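Local coordinates for protein L544 (Acanthamoeba polyphaga mimivirus, PDB 4AMQ) that probably acts as a nucleotidyltransferase, carried in the virion and proposed to take part in transcription-coupled DNA repair, at residues Phe246-Leu251 against Glu266-Thr271. Sequence-based numbering, arbitrary orientation.
Sequences FMLFPL and EYIIET
Two guanidinium groups, through Arg-59 NH1 and Arg-252 NH1, form salt bridges to Glu-270 OE2, immediately beside the apolar contact that Ile-269 makes with Leu-248 and Phe-249, while Glu-270 OE1 pairs with Lys-277 NZ. The neighbouring Glu-266 engages the same two arginines, and because Arg-59 belongs to the nucleotidyltransferase domain, the bridges tie the helical domain to it and would be expected to favour the ionised carboxylates.

Ile-269 forms the centre of the apolar contact, and both of its methyls cover one face of the Phe-249 ring. CG2 lies above the CE1-CZ rim, near the far end of the ring, 3.6 Å from Phe-249 CZ and 3.8 Å from Phe-249 CE1. CD1 stands over the same face, and this branch alone also reaches Leu-248, with Ile-269 CD1 4.0 Å from Leu-248 CB. The torsions place the longer branch there: CG1 lies beside the backbone N (chi1 -62°), and an extended chi2 of 173° carries CD1 outward to the first helix.

The contact pairs helix 248-254 with helix 259-272, a helical hairpin within the helical domain. The CA traces run in roughly opposite directions, and the closest CA pair, Leu-248 and Ile-269, is 7.5 Å apart. The two segments bury 194 Å² between them, both sides summed, nearly all of it on the four touching residues Leu-248, Phe-249, Ile-268 and Ile-269.

Leu-248 adds a second point of contact, its CD1 resting 4.0 Å from Ile-268 CG2, with the two side chains crossing at about a right angle. The Phe-249 side chain lies about 10 Å from a bound manganese ion, too far to coordinate it.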
loop_
_atom_site.group_PDB
_atom_site.type_symbol
_atom_site.label_atom_id
_atom_site.label_comp_id
_atom_site.label_asym_id
_atom_site.label_seq_id
_atom_site.Cartn_x
_atom_site.Cartn_y
_atom_site.Cartn_z
ATOM N N PHE A 246 8.818 7.128 -11.258
ATOM C CA PHE A 246 7.872 6.030 -11.385
ATOM C C PHE A 246 7.726 5.555 -12.831
ATOM O O PHE A 246 7.274 4.438 -13.084
ATOM C CB PHE A 246 6.523 6.414 -10.773
ATOM C CG PHE A 246 6.580 6.615 -9.283
ATOM C CD1 PHE A 246 6.515 5.529 -8.423
ATOM C CD2 PHE A 246 6.722 7.883 -8.742
ATOM C CE1 PHE A 246 6.578 5.706 -7.051
ATOM C CE2 PHE A 246 6.787 8.065 -7.372
ATOM C CZ PHE A 246 6.712 6.975 -6.525
ATOM N N MET A 247 8.132 6.399 -13.773
ATOM C CA MET A 247 8.117 6.033 -15.183
ATOM C C MET A 247 9.284 5.110 -15.526
ATOM O O MET A 247 9.336 4.545 -16.616
ATOM C CB MET A 247 8.137 7.283 -16.063
ATOM C CG MET A 247 6.897 8.156 -15.904
ATOM S SD MET A 247 7.142 9.866 -16.424
ATOM C CE MET A 247 7.322 9.665 -18.196
ATOM N N LEU A 248 10.220 4.961 -14.591
ATOM C CA LEU A 248 11.310 4.004 -14.752
ATOM C C LEU A 248 10.806 2.574 -14.577
ATOM O O LEU A 248 11.394 1.635 -15.109
ATOM C CB LEU A 248 12.429 4.274 -13.742
ATOM C CG LEU A 248 13.254 5.554 -13.884
ATOM C CD1 LEU A 248 14.222 5.678 -12.719
ATOM C CD2 LEU A 248 14.003 5.586 -15.208
ATOM N N PHE A 249 9.721 2.419 -13.819
ATOM C CA PHE A 249 9.150 1.103 -13.538
ATOM C C PHE A 249 8.627 0.404 -14.799
ATOM O O PHE A 249 8.854 -0.792 -14.982
ATOM C CB PHE A 249 8.047 1.199 -12.475
ATOM C CG PHE A 249 8.559 1.474 -11.085
ATOM C CD1 PHE A 249 9.204 2.664 -10.788
ATOM C CD2 PHE A 249 8.398 0.537 -10.075
ATOM C CE1 PHE A 249 9.677 2.913 -9.506
ATOM C CE2 PHE A 249 8.868 0.782 -8.795
ATOM C CZ PHE A 249 9.507 1.972 -8.511
ATOM N N PRO A 250 7.913 1.138 -15.667
ATOM C CA PRO A 250 7.558 0.527 -16.956
ATOM C C PRO A 250 8.807 0.163 -17.759
ATOM O O PRO A 250 8.838 -0.883 -18.408
ATOM C CB PRO A 250 6.776 1.634 -17.667
ATOM C CG PRO A 250 6.210 2.462 -16.559
ATOM C CD PRO A 250 7.252 2.440 -15.472
ATOM N N LEU A 251 9.830 1.011 -17.702
ATOM C CA LEU A 251 11.074 0.740 -18.416
ATOM C C LEU A 251 11.749 -0.523 -17.895
ATOM O O LEU A 251 12.267 -1.322 -18.671
ATOM C CB LEU A 251 12.034 1.928 -18.319
ATOM C CG LEU A 251 11.558 3.259 -18.904
ATOM C CD1 LEU A 251 12.678 4.288 -18.851
ATOM C CD2 LEU A 251 11.063 3.078 -20.331
ATOM N N GLU A 266 17.590 -1.610 -11.942
ATOM C CA GLU A 266 17.367 -2.096 -10.586
ATOM C C GLU A 266 18.202 -1.288 -9.598
ATOM O O GLU A 266 17.726 -0.914 -8.526
ATOM C CB GLU A 266 17.715 -3.580 -10.480
ATOM C CG GLU A 266 17.387 -4.208 -9.129
ATOM C CD GLU A 266 15.898 -4.479 -8.944
ATOM O OE1 GLU A 266 15.090 -4.004 -9.771
ATOM O OE2 GLU A 266 15.535 -5.172 -7.969
ATOM N N TYR A 267 19.450 -1.019 -9.964
ATOM C CA TYR A 267 20.328 -0.223 -9.121
ATOM C C TYR A 267 19.767 1.179 -8.916
ATOM O O TYR A 267 19.709 1.678 -7.793
ATOM C CB TYR A 267 21.731 -0.140 -9.719
ATOM C CG TYR A 267 22.635 0.807 -8.964
ATOM C CD1 TYR A 267 23.405 0.363 -7.898
ATOM C CD2 TYR A 267 22.707 2.148 -9.310
ATOM C CE1 TYR A 267 24.224 1.228 -7.201
ATOM C CE2 TYR A 267 23.522 3.020 -8.621
ATOM C CZ TYR A 267 24.278 2.557 -7.567
ATOM O OH TYR A 267 25.091 3.430 -6.881
ATOM N N ILE A 268 19.354 1.807 -10.010
ATOM C CA ILE A 268 18.832 3.168 -9.971
ATOM C C ILE A 268 17.576 3.273 -9.113
ATOM O O ILE A 268 17.478 4.138 -8.239
ATOM C CB ILE A 268 18.517 3.678 -11.388
ATOM C CG1 ILE A 268 19.791 3.694 -12.237
ATOM C CG2 ILE A 268 17.892 5.062 -11.334
ATOM C CD1 ILE A 268 19.549 4.001 -13.696
ATOM N N ILE A 269 16.622 2.387 -9.372
ATOM C CA ILE A 269 15.342 2.399 -8.676
ATOM C C ILE A 269 15.482 2.005 -7.206
ATOM O O ILE A 269 14.952 2.680 -6.323
ATOM C CB ILE A 269 14.330 1.459 -9.370
ATOM C CG1 ILE A 269 14.060 1.937 -10.802
ATOM C CG2 ILE A 269 13.038 1.372 -8.572
ATOM C CD1 ILE A 269 13.202 0.995 -11.622
ATOM N N GLU A 270 16.215 0.926 -6.949
ATOM C CA GLU A 270 16.233 0.306 -5.626
ATOM C C GLU A 270 17.392 0.731 -4.713
ATOM O O GLU A 270 17.288 0.632 -3.490
ATOM C CB GLU A 270 16.210 -1.221 -5.762
ATOM C CG GLU A 270 15.054 -1.755 -6.599
ATOM C CD GLU A 270 13.696 -1.447 -5.992
ATOM O OE1 GLU A 270 13.650 -0.916 -4.861
ATOM O OE2 GLU A 270 12.670 -1.741 -6.644
ATOM N N THR A 271 18.492 1.194 -5.292
ATOM C CA THR A 271 19.634 1.599 -4.473
ATOM C C THR A 271 19.846 3.109 -4.482
ATOM O O THR A 271 19.804 3.756 -3.436
ATOM C CB THR A 271 20.936 0.873 -4.885
ATOM O OG1 THR A 271 20.792 -0.531 -4.648
ATOM C CG2 THR A 271 22.116 1.386 -4.072
#